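Local coordinates for serine hydrolase CCSP0084 (Cycloclasticus sp. P1, PDB 4I3F), which probably acts as a serine hydrolase of the alpha/beta hydrolase fold, cleaving carbon-carbon bonds in meta-cleavage products and also esters, at residues G83-H89 with E209-F214; G164-Y168 with F214-F218; G56-M60 with L77-I81; N26-G30 with D109-K114. One frame throughout, in Å; residues are numbered along the deposited sequence.

Contact 1 of 4, residues G83-H89 with E209-F214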
# COMPACT_ATOMS: atom_id res chain seq x y z
N GLY A 83 -7.36 -2.48 -10.37
CA GLY A 83 -8.27 -1.36 -10.27
C GLY A 83 -7.56 -0.01 -10.22
O GLY A 83 -8.21 1.03 -10.35
N PHE A 84 -6.25 -0.03 -10.01
CA PHE A 84 -5.48 1.22 -9.93
C PHE A 84 -4.55 1.31 -11.12
O PHE A 84 -4.13 0.28 -11.64
CB PHE A 84 -4.61 1.26 -8.67
CG PHE A 84 -5.39 1.39 -7.39
CD1 PHE A 84 -5.67 2.64 -6.86
CD2 PHE A 84 -5.82 0.26 -6.70
CE1 PHE A 84 -6.37 2.77 -5.67
CE2 PHE A 84 -6.54 0.38 -5.51
CZ PHE A 84 -6.81 1.64 -5.00
N GLY A 85 -4.20 2.53 -11.52
CA GLY A 85 -3.21 2.75 -12.55
C GLY A 85 -3.45 1.97 -13.82
O GLY A 85 -4.55 2.00 -14.37
N LEU A 86 -2.44 1.23 -14.26
CA LEU A 86 -2.53 0.48 -15.51
C LEU A 86 -2.81 -1.00 -15.26
O LEU A 86 -2.51 -1.86 -16.11
CB LEU A 86 -1.24 0.64 -16.32
CG LEU A 86 -0.99 2.07 -16.79
CD1 LEU A 86 0.39 2.17 -17.42
CD2 LEU A 86 -2.05 2.50 -17.79
N SER A 87 -3.41 -1.31 -14.11
CA SER A 87 -3.86 -2.67 -13.83
C SER A 87 -5.38 -2.75 -13.71
O SER A 87 -5.91 -3.32 -12.75
CB SER A 87 -3.20 -3.19 -12.55
OG SER A 87 -1.80 -3.35 -12.73
N GLN A 88 -6.08 -2.18 -14.68
CA GLN A 88 -7.53 -2.22 -14.66
C GLN A 88 -8.06 -3.65 -14.71
O GLN A 88 -7.58 -4.49 -15.47
CB GLN A 88 -8.11 -1.36 -15.78
CG GLN A 88 -7.74 0.11 -15.63
CD GLN A 88 -8.20 0.69 -14.30
OE1 GLN A 88 -9.40 0.75 -14.02
NE2 GLN A 88 -7.25 1.12 -13.46
N HIS A 89 -9.04 -3.92 -13.86
CA HIS A 89 -9.66 -5.24 -13.81
C HIS A 89 -10.58 -5.40 -15.00
O HIS A 89 -11.11 -4.43 -15.54
CB HIS A 89 -10.42 -5.43 -12.49
CG HIS A 89 -10.72 -6.87 -12.17
ND1 HIS A 89 -11.89 -7.49 -12.56
CD2 HIS A 89 -10.00 -7.80 -11.51
CE1 HIS A 89 -11.87 -8.75 -12.16
NE2 HIS A 89 -10.74 -8.96 -11.51
N GLU A 209 -10.89 5.26 -16.95
CA GLU A 209 -9.97 4.14 -16.74
C GLU A 209 -9.28 4.22 -15.38
O GLU A 209 -8.35 3.46 -15.12
CB GLU A 209 -8.91 4.10 -17.85
CG GLU A 209 -9.42 4.44 -19.25
CD GLU A 209 -9.44 5.93 -19.52
OE1 GLU A 209 -8.36 6.55 -19.53
OE2 GLU A 209 -10.54 6.48 -19.72
N VAL A 210 -9.71 5.15 -14.53
CA VAL A 210 -9.17 5.29 -13.18
C VAL A 210 -10.30 5.48 -12.17
O VAL A 210 -10.26 4.95 -11.06
CB VAL A 210 -8.18 6.49 -13.08
CG1 VAL A 210 -7.76 6.72 -11.64
CG2 VAL A 210 -6.95 6.25 -13.95
N ARG A 211 -11.31 6.23 -12.58
CA ARG A 211 -12.40 6.61 -11.67
C ARG A 211 -13.39 5.48 -11.38
O ARG A 211 -13.73 5.23 -10.22
CB ARG A 211 -13.14 7.82 -12.22
CG ARG A 211 -14.45 8.11 -11.53
CD ARG A 211 -15.10 9.36 -12.08
NE ARG A 211 -16.19 9.81 -11.24
CZ ARG A 211 -16.80 10.99 -11.38
NH1 ARG A 211 -16.42 11.83 -12.33
NH2 ARG A 211 -17.79 11.33 -10.56
N LEU A 212 -13.85 4.81 -12.42
CA LEU A 212 -14.93 3.83 -12.29
C LEU A 212 -14.58 2.69 -11.34
O LEU A 212 -15.41 2.27 -10.54
CB LEU A 212 -15.31 3.27 -13.66
CG LEU A 212 -16.05 4.27 -14.55
CD1 LEU A 212 -16.16 3.76 -15.97
CD2 LEU A 212 -17.43 4.54 -13.98
N GLN A 213 -13.36 2.19 -11.43
CA GLN A 213 -12.99 1.07 -10.58
C GLN A 213 -12.72 1.50 -9.13
O GLN A 213 -13.00 0.74 -8.20
CB GLN A 213 -11.85 0.26 -11.22
CG GLN A 213 -12.20 -0.12 -12.66
CD GLN A 213 -11.47 -1.35 -13.16
OE1 GLN A 213 -10.62 -1.91 -12.47
NE2 GLN A 213 -11.80 -1.77 -14.38
N PHE A 214 -12.21 2.71 -8.92
CA PHE A 214 -12.01 3.21 -7.56
C PHE A 214 -13.36 3.36 -6.86
O PHE A 214 -13.50 3.03 -5.69
CB PHE A 214 -11.28 4.57 -7.59
CG PHE A 214 -10.87 5.08 -6.22
CD1 PHE A 214 -9.62 4.76 -5.70
CD2 PHE A 214 -11.72 5.89 -5.48
CE1 PHE A 214 -9.24 5.24 -4.45
CE2 PHE A 214 -11.35 6.36 -4.23
CZ PHE A 214 -10.11 6.03 -3.71
O HOH W 1 -8.63 3.60 -9.62
O HOH W 2 -5.79 3.27 -16.10
O HOH W 3 -11.32 2.83 -13.50

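Contact 2 of 4, residues G164-Y168 with F214-F218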
# COMPACT_ATOMS: atom_id res chain seq x y z
N GLY A 164 -10.78 10.73 1.10
CA GLY A 164 -10.04 9.96 0.11
C GLY A 164 -10.89 8.92 -0.62
O GLY A 164 -11.01 8.95 -1.85
N TRP A 165 -11.49 8.01 0.14
CA TRP A 165 -12.25 6.91 -0.46
C TRP A 165 -13.55 7.38 -1.10
O TRP A 165 -14.10 6.70 -1.98
CB TRP A 165 -12.51 5.81 0.58
CG TRP A 165 -11.32 4.94 0.87
CD1 TRP A 165 -10.07 5.04 0.33
CD2 TRP A 165 -11.28 3.82 1.77
NE1 TRP A 165 -9.25 4.04 0.84
CE2 TRP A 165 -9.98 3.28 1.72
CE3 TRP A 165 -12.23 3.21 2.60
CZ2 TRP A 165 -9.59 2.17 2.49
CZ3 TRP A 165 -11.84 2.10 3.36
CH2 TRP A 165 -10.54 1.60 3.30
N GLU A 166 -14.05 8.54 -0.68
CA GLU A 166 -15.28 9.08 -1.24
C GLU A 166 -15.03 10.35 -2.05
O GLU A 166 -15.93 11.14 -2.27
CB GLU A 166 -16.31 9.33 -0.13
CG GLU A 166 -16.54 8.10 0.77
CD GLU A 166 -17.62 8.31 1.82
OE1 GLU A 166 -18.40 9.27 1.70
OE2 GLU A 166 -17.69 7.50 2.77
N PHE A 167 -13.78 10.52 -2.50
CA PHE A 167 -13.38 11.64 -3.35
C PHE A 167 -14.31 11.88 -4.54
O PHE A 167 -14.69 13.01 -4.83
CB PHE A 167 -11.94 11.42 -3.86
CG PHE A 167 -11.50 12.38 -4.93
CD1 PHE A 167 -11.02 13.65 -4.60
CD2 PHE A 167 -11.55 12.02 -6.27
CE1 PHE A 167 -10.62 14.54 -5.59
CE2 PHE A 167 -11.14 12.90 -7.26
CZ PHE A 167 -10.68 14.16 -6.93
N TYR A 168 -14.69 10.81 -5.24
CA TYR A 168 -15.45 11.00 -6.48
C TYR A 168 -16.91 11.41 -6.30
O TYR A 168 -17.62 11.62 -7.28
CB TYR A 168 -15.34 9.76 -7.37
CG TYR A 168 -13.97 9.54 -7.96
CD1 TYR A 168 -13.49 10.33 -9.00
CD2 TYR A 168 -13.15 8.52 -7.49
CE1 TYR A 168 -12.23 10.12 -9.54
CE2 TYR A 168 -11.90 8.31 -8.02
CZ TYR A 168 -11.45 9.10 -9.06
OH TYR A 168 -10.20 8.87 -9.59
N PHE A 214 -12.21 2.71 -8.92
CA PHE A 214 -12.01 3.21 -7.56
C PHE A 214 -13.36 3.36 -6.86
O PHE A 214 -13.50 3.03 -5.69
CB PHE A 214 -11.28 4.57 -7.59
CG PHE A 214 -10.87 5.08 -6.22
CD1 PHE A 214 -9.62 4.76 -5.70
CD2 PHE A 214 -11.72 5.89 -5.48
CE1 PHE A 214 -9.24 5.24 -4.45
CE2 PHE A 214 -11.35 6.36 -4.23
CZ PHE A 214 -10.11 6.03 -3.71
N GLU A 215 -14.34 3.87 -7.59
CA GLU A 215 -15.69 4.02 -7.05
C GLU A 215 -16.27 2.66 -6.65
O GLU A 215 -17.01 2.55 -5.68
CB GLU A 215 -16.61 4.70 -8.07
CG GLU A 215 -16.26 6.16 -8.35
CD GLU A 215 -17.16 6.79 -9.40
OE1 GLU A 215 -17.52 7.97 -9.24
OE2 GLU A 215 -17.50 6.12 -10.39
N ALA A 216 -15.93 1.63 -7.42
CA ALA A 216 -16.46 0.30 -7.17
C ALA A 216 -15.83 -0.37 -5.95
O ALA A 216 -16.48 -1.19 -5.28
CB ALA A 216 -16.31 -0.57 -8.41
N MET A 217 -14.57 -0.04 -5.67
CA MET A 217 -13.84 -0.62 -4.55
C MET A 217 -14.44 -0.28 -3.20
O MET A 217 -14.40 -1.09 -2.27
CB MET A 217 -12.42 -0.09 -4.50
CG MET A 217 -11.58 -0.51 -5.63
SD MET A 217 -10.07 0.47 -5.62
CE MET A 217 -9.47 -0.03 -7.23
N PHE A 218 -14.95 0.94 -3.08
CA PHE A 218 -15.42 1.44 -1.80
C PHE A 218 -16.87 1.88 -1.91
O PHE A 218 -17.30 2.81 -1.22
CB PHE A 218 -14.50 2.56 -1.30
CG PHE A 218 -13.04 2.17 -1.29
CD1 PHE A 218 -12.58 1.20 -0.41
CD2 PHE A 218 -12.15 2.74 -2.19
CE1 PHE A 218 -11.25 0.82 -0.41
CE2 PHE A 218 -10.81 2.37 -2.19
CZ PHE A 218 -10.36 1.41 -1.30
O HOH W 4 -14.94 4.90 -3.55
O HOH W 5 -16.77 5.49 -1.47

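Contact 3 of 4, residues G56-M60 with L77-I81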
# COMPACT_ATOMS: atom_id res chain seq x y z
N GLY A 56 -6.10 8.03 -7.72
CA GLY A 56 -5.02 8.09 -8.70
C GLY A 56 -3.75 7.39 -8.24
O GLY A 56 -2.71 7.51 -8.89
N ALA A 57 -3.83 6.66 -7.14
CA ALA A 57 -2.68 5.91 -6.64
C ALA A 57 -2.15 4.92 -7.68
O ALA A 57 -2.93 4.35 -8.45
CB ALA A 57 -3.01 5.18 -5.36
N ASN A 58 -0.84 4.73 -7.68
CA ASN A 58 -0.20 3.66 -8.45
C ASN A 58 1.11 3.28 -7.79
O ASN A 58 1.49 3.87 -6.77
CB ASN A 58 -0.06 4.03 -9.95
CG ASN A 58 1.02 5.10 -10.23
OD1 ASN A 58 1.37 5.35 -11.38
ND2 ASN A 58 1.55 5.71 -9.19
N ALA A 59 1.81 2.29 -8.34
CA ALA A 59 3.04 1.80 -7.72
C ALA A 59 4.10 2.88 -7.61
O ALA A 59 4.65 3.13 -6.54
CB ALA A 59 3.57 0.61 -8.49
N MET A 60 4.39 3.54 -8.72
CA MET A 60 5.51 4.47 -8.73
C MET A 60 5.29 5.70 -7.86
O MET A 60 6.24 6.21 -7.27
CB MET A 60 5.90 4.86 -10.15
CG MET A 60 6.54 3.71 -10.90
SD MET A 60 7.87 2.96 -9.95
CE MET A 60 9.04 4.31 -10.02
N LEU A 77 9.69 -5.82 -6.71
CA LEU A 77 8.52 -5.88 -7.59
C LEU A 77 7.46 -4.94 -7.03
O LEU A 77 7.06 -5.08 -5.87
CB LEU A 77 7.98 -7.31 -7.69
CG LEU A 77 8.99 -8.33 -8.21
CD1 LEU A 77 9.74 -9.02 -7.08
CD2 LEU A 77 8.31 -9.36 -9.11
N ALA A 78 7.03 -3.97 -7.83
CA ALA A 78 6.02 -3.01 -7.39
C ALA A 78 4.92 -2.89 -8.44
O ALA A 78 5.05 -2.12 -9.39
CB ALA A 78 6.66 -1.64 -7.15
N PRO A 79 3.85 -3.66 -8.28
CA PRO A 79 2.79 -3.62 -9.29
C PRO A 79 1.75 -2.54 -9.01
O PRO A 79 1.56 -2.15 -7.85
CB PRO A 79 2.13 -4.99 -9.13
CG PRO A 79 2.27 -5.27 -7.62
CD PRO A 79 3.65 -4.76 -7.30
N ASP A 80 1.09 -2.06 -10.06
CA ASP A 80 -0.16 -1.34 -9.88
C ASP A 80 -1.17 -2.38 -9.41
O ASP A 80 -1.33 -3.44 -10.03
CB ASP A 80 -0.66 -0.70 -11.18
CG ASP A 80 0.14 0.54 -11.59
OD1 ASP A 80 1.06 0.96 -10.84
OD2 ASP A 80 -0.16 1.10 -12.66
N ILE A 81 -1.82 -2.10 -8.29
CA ILE A 81 -2.77 -3.03 -7.70
C ILE A 81 -4.04 -2.98 -8.54
O ILE A 81 -4.36 -1.94 -9.14
CB ILE A 81 -2.98 -2.68 -6.21
CG1 ILE A 81 -1.67 -2.92 -5.45
CG2 ILE A 81 -4.08 -3.50 -5.58
CD1 ILE A 81 -1.70 -2.40 -4.02
O HOH W 6 3.37 2.46 -11.42

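Contact 4 of 4, residues N26-G30 with D109-K114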
# COMPACT_ATOMS: atom_id res chain seq x y z
N ASN A 26 3.94 -5.62 -18.69
CA ASN A 26 2.56 -5.96 -18.45
C ASN A 26 2.49 -7.47 -18.41
O ASN A 26 2.89 -8.14 -19.37
CB ASN A 26 1.66 -5.40 -19.56
CG ASN A 26 1.67 -3.89 -19.60
OD1 ASN A 26 1.04 -3.23 -18.77
ND2 ASN A 26 2.39 -3.32 -20.56
N ILE A 27 2.01 -8.00 -17.30
CA ILE A 27 2.06 -9.44 -17.09
C ILE A 27 0.68 -9.98 -16.74
O ILE A 27 -0.04 -9.39 -15.93
CB ILE A 27 3.12 -9.77 -16.01
CG1 ILE A 27 3.26 -11.28 -15.82
CG2 ILE A 27 2.83 -9.07 -14.70
CD1 ILE A 27 4.58 -11.66 -15.18
N GLN A 28 0.30 -11.08 -17.38
CA GLN A 28 -1.02 -11.64 -17.16
C GLN A 28 -1.14 -12.21 -15.76
O GLN A 28 -0.35 -13.06 -15.35
CB GLN A 28 -1.31 -12.72 -18.20
CG GLN A 28 -2.69 -13.33 -18.08
CD GLN A 28 -2.96 -14.32 -19.19
OE1 GLN A 28 -2.61 -14.08 -20.34
NE2 GLN A 28 -3.56 -15.45 -18.84
N THR A 29 -2.13 -11.73 -15.01
CA THR A 29 -2.38 -12.25 -13.67
C THR A 29 -3.85 -12.62 -13.60
O THR A 29 -4.70 -11.78 -13.31
CB THR A 29 -2.05 -11.21 -12.58
OG1 THR A 29 -2.71 -9.97 -12.90
CG2 THR A 29 -0.55 -10.96 -12.51
N GLY A 30 -4.14 -13.88 -13.90
CA GLY A 30 -5.52 -14.33 -13.96
C GLY A 30 -6.25 -13.73 -15.15
O GLY A 30 -5.77 -13.82 -16.28
N ASP A 109 -0.87 -14.63 -8.17
CA ASP A 109 -0.73 -14.81 -9.61
C ASP A 109 0.53 -14.12 -10.14
O ASP A 109 1.15 -14.61 -11.09
CB ASP A 109 -1.95 -14.28 -10.35
CG ASP A 109 -3.19 -15.13 -10.13
OD1 ASP A 109 -3.05 -16.30 -9.69
OD2 ASP A 109 -4.30 -14.63 -10.41
N LEU A 110 0.90 -12.99 -9.55
CA LEU A 110 2.13 -12.29 -9.93
C LEU A 110 3.37 -13.10 -9.54
O LEU A 110 4.27 -13.30 -10.36
CB LEU A 110 2.17 -10.90 -9.28
CG LEU A 110 3.42 -10.04 -9.50
CD1 LEU A 110 3.68 -9.80 -10.98
CD2 LEU A 110 3.31 -8.70 -8.76
N LEU A 111 3.43 -13.55 -8.29
CA LEU A 111 4.56 -14.35 -7.83
C LEU A 111 4.69 -15.64 -8.64
O LEU A 111 5.80 -16.07 -8.97
CB LEU A 111 4.44 -14.65 -6.33
CG LEU A 111 4.51 -13.45 -5.39
CD1 LEU A 111 4.31 -13.90 -3.94
CD2 LEU A 111 5.83 -12.71 -5.53
N ASP A 112 3.56 -16.26 -8.98
CA ASP A 112 3.60 -17.48 -9.77
C ASP A 112 4.15 -17.19 -11.17
O ASP A 112 4.93 -17.97 -11.72
CB ASP A 112 2.20 -18.10 -9.88
CG ASP A 112 1.74 -18.78 -8.60
OD1 ASP A 112 2.55 -18.93 -7.66
OD2 ASP A 112 0.56 -19.19 -8.56
N ALA A 113 3.73 -16.06 -11.73
CA ALA A 113 4.14 -15.64 -13.07
C ALA A 113 5.62 -15.28 -13.16
O ALA A 113 6.21 -15.30 -14.24
CB ALA A 113 3.30 -14.46 -13.50
N LYS A 114 6.21 -14.93 -12.01
CA LYS A 114 7.62 -14.58 -11.94
C LYS A 114 8.47 -15.73 -11.41
O LYS A 114 9.70 -15.61 -11.29
CB LYS A 114 7.82 -13.34 -11.05
CG LYS A 114 7.08 -12.11 -11.54
CD LYS A 114 7.51 -11.72 -12.95
CE LYS A 114 8.82 -10.96 -12.95
NZ LYS A 114 9.17 -10.45 -14.31
O HOH W 7 -5.33 -12.21 -10.53

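Contact 1 of 4, residues G83-H89 with E209-F214
Gln213 and His89 join the lid to the core of this alpha/beta hydrolase. Gln213 lies on helix 208-217, one of the helices inserted between strands 142-148 and 243-248. His89 ends the loop that follows strand 75-79. The amide of Gln213 pairs with both backbone polar atoms of His89. His89 N donates to Gln213 OE1 at 2.9 Å, in the carbonyl plane and on a lone pair. Gln213 NE2 donates to His89 O at 3.0 Å, close to its own amide plane. The two bonds are fairly straight, at 158° and 160°, and together they fix the rotation of the amide. The chain extends beyond CG, which carries the amide across to the loop. There Gln213 OE1 also lies 3.3 Å from Gly83 CA, where no side chain intervenes. With an alanine here, His89 N and O would probably lose both partners on the helix, and the loop would be held less firmly to it. Gln88 is modelled in two conformers, so its packing against Glu209 O is doubtful. Water bridges other carbonyls of the two segments. One molecule donates to Gly83 O at 2.7 Å and to Val210 O at 2.6 Å. A second links Gly85 O to Glu209 O. Phe84 CE1 meets the edge of the Phe214 ring, 3.8 Å from Phe214 CD1. Phe84 opens a type II' turn that closes at Ser87. The loop after this strand thus meets a helix of the lid, the helical insertion that many alpha/beta hydrolases carry between two strands of the sheet.

Contact 2 of 4, residues G164-Y168 with F214-F218
The rings of Trp165 and Phe218 lie face to face. The five-membered ring of Trp165 and the Phe218 ring have centroids 3.7 Å apart and planes only 9° from parallel. Phe218 CE1 sits over the centre of the indole. Met217 CB lies over the opposite face of Phe218, toward its rim. Phe214 turns one face to Phe218 CE2, near its rim. Its edge goes to the backbone of the other segment, with Phe214 CE2 3.5 Å from Gly164 O. That carbonyl probably favours the slightly positive ring edge. CG of Phe214 is anti to the backbone N (chi1 -173°), which directs the ring to the end of helix 159-165. Tyr168 takes Phe167 CD2 over one face and Phe214 at its edge. Tyr168 CE2 is 3.5 Å from Phe214 CD2, with the planes 67° apart. Glu215 OE1 lies 3.4 Å from Tyr168 CB while forming a salt bridge with Arg211. The polar ends of the rings look elsewhere: Trp165 NE1 bonds Ser53 OG, and Tyr168 OH bonds Val205 O. The result is an aromatic core between two helix ends, within the helical lid that many alpha/beta hydrolases carry over the active site.

Contact 3 of 4, residues G56-M60 with L77-I81
Ala59 and Asp80 bring their backbones together, CA to CA 5.0 Å, where helix 59-63 starts beside the end of strand 75-79. Ala59 N donates to Asp80 OD1 at 2.9 Å and 173°, a nearly straight bond. It reaches the oxygen on the anti side, 30° out of the carboxylate plane. Asp80 OD1 also accepts a hydrogen bond from a water at 2.8 Å, and this water in turn accepts from Met60 N. Two amides of the first helical turn are thus served by one carboxylate oxygen, directly and through water. The positive helix end would probably stabilise the charge of Asp80. Asp80 OD2 accepts a hydrogen bond from Leu86 N. Strands 46-50 and 75-79 run parallel and adjacent in the central sheet, so the helix belongs to a beta-alpha-beta crossover of the alpha/beta hydrolase fold. Asn58, at the N-cap position, packs alongside Asp80 through its CB, 3.4 Å from Asp80 OD1. Ala59 CB points to the strand and comes within 3.2 Å of Ala78 O. The same Ala59 CB also meets Ala78 CB at 4.1 Å. The alternation of the strand sends Pro79 the other way, onto Leu110 of helix 96-113.

Contact 4 of 4, residues N26-G30 with D109-K114
Ile27 packs against Leu110, Ala113 and Lys114 where helix 96-113 crosses strand 23-29, an outermost strand of the alpha/beta hydrolase sheet. The axes of strand 26-29 and helix 109-113 approach to 7.9 Å, at 115°. The CB bond of Ile27 points to the helix, and the side chain divides there. Ile27 CG2 meets Leu110 CD1 at 3.9 Å. The other branch starts with CG1 anti to the backbone N (chi1 -177°) and reaches out over the last helical turn. Ile27 CG1 is 3.9 Å from Ala113 CB. The tip, Ile27 CD1, is closer still to Ala113 CB, at 3.5 Å, and also touches Lys114 CD at 3.7 Å. Lys114 can lie here because its chain bends at chi2 and chi3, while NZ pairs with Glu38. Replacing Ile27 by an alanine would probably open a gap between strand and helix and take the apolar contact of Ile27 CD1 from the Ala113 methyl. Further along the strand, Thr29 sets its CB 3.8 Å from Asp109 CB and its CG2 beside the backbone of Leu110. Its hydroxyl turns to Thr34 in the neighbouring strand. Gly30 follows at positive phi, and a CB there would crowd Asp109 OD2. Asp109 OD1 bonds Gln105 NE2 on its own helix. Asp109 OD2 accepts from a water at 2.6 Å, and that water also donates to Thr29 O at 2.9 Å.

In the fold
Contacts 1 and 2 share Phe214 and helix 208-217, with centres about 11 Å apart. Together they tie the lid to the core and to itself. Contact 3 lies about 11 Å from contact 1, centre to centre, and is joined to it by two probable hydrogen bonds. Asp80 OD2 is 2.8 Å from Leu86 N, and Asp80 O is 2.7 Å from Ser87 OG. Contact 4 sits about 14 Å from contact 3 between centres and touches it through Pro79 and Leu110. It is farthest from contact 2, at about 26 Å between centres. In contact 2, Trp165 lies near the probable nucleophile elbow around Ser125. The sodium ion, bound at His138 and Glu140, is about 10 Å from the Asp109 side chain.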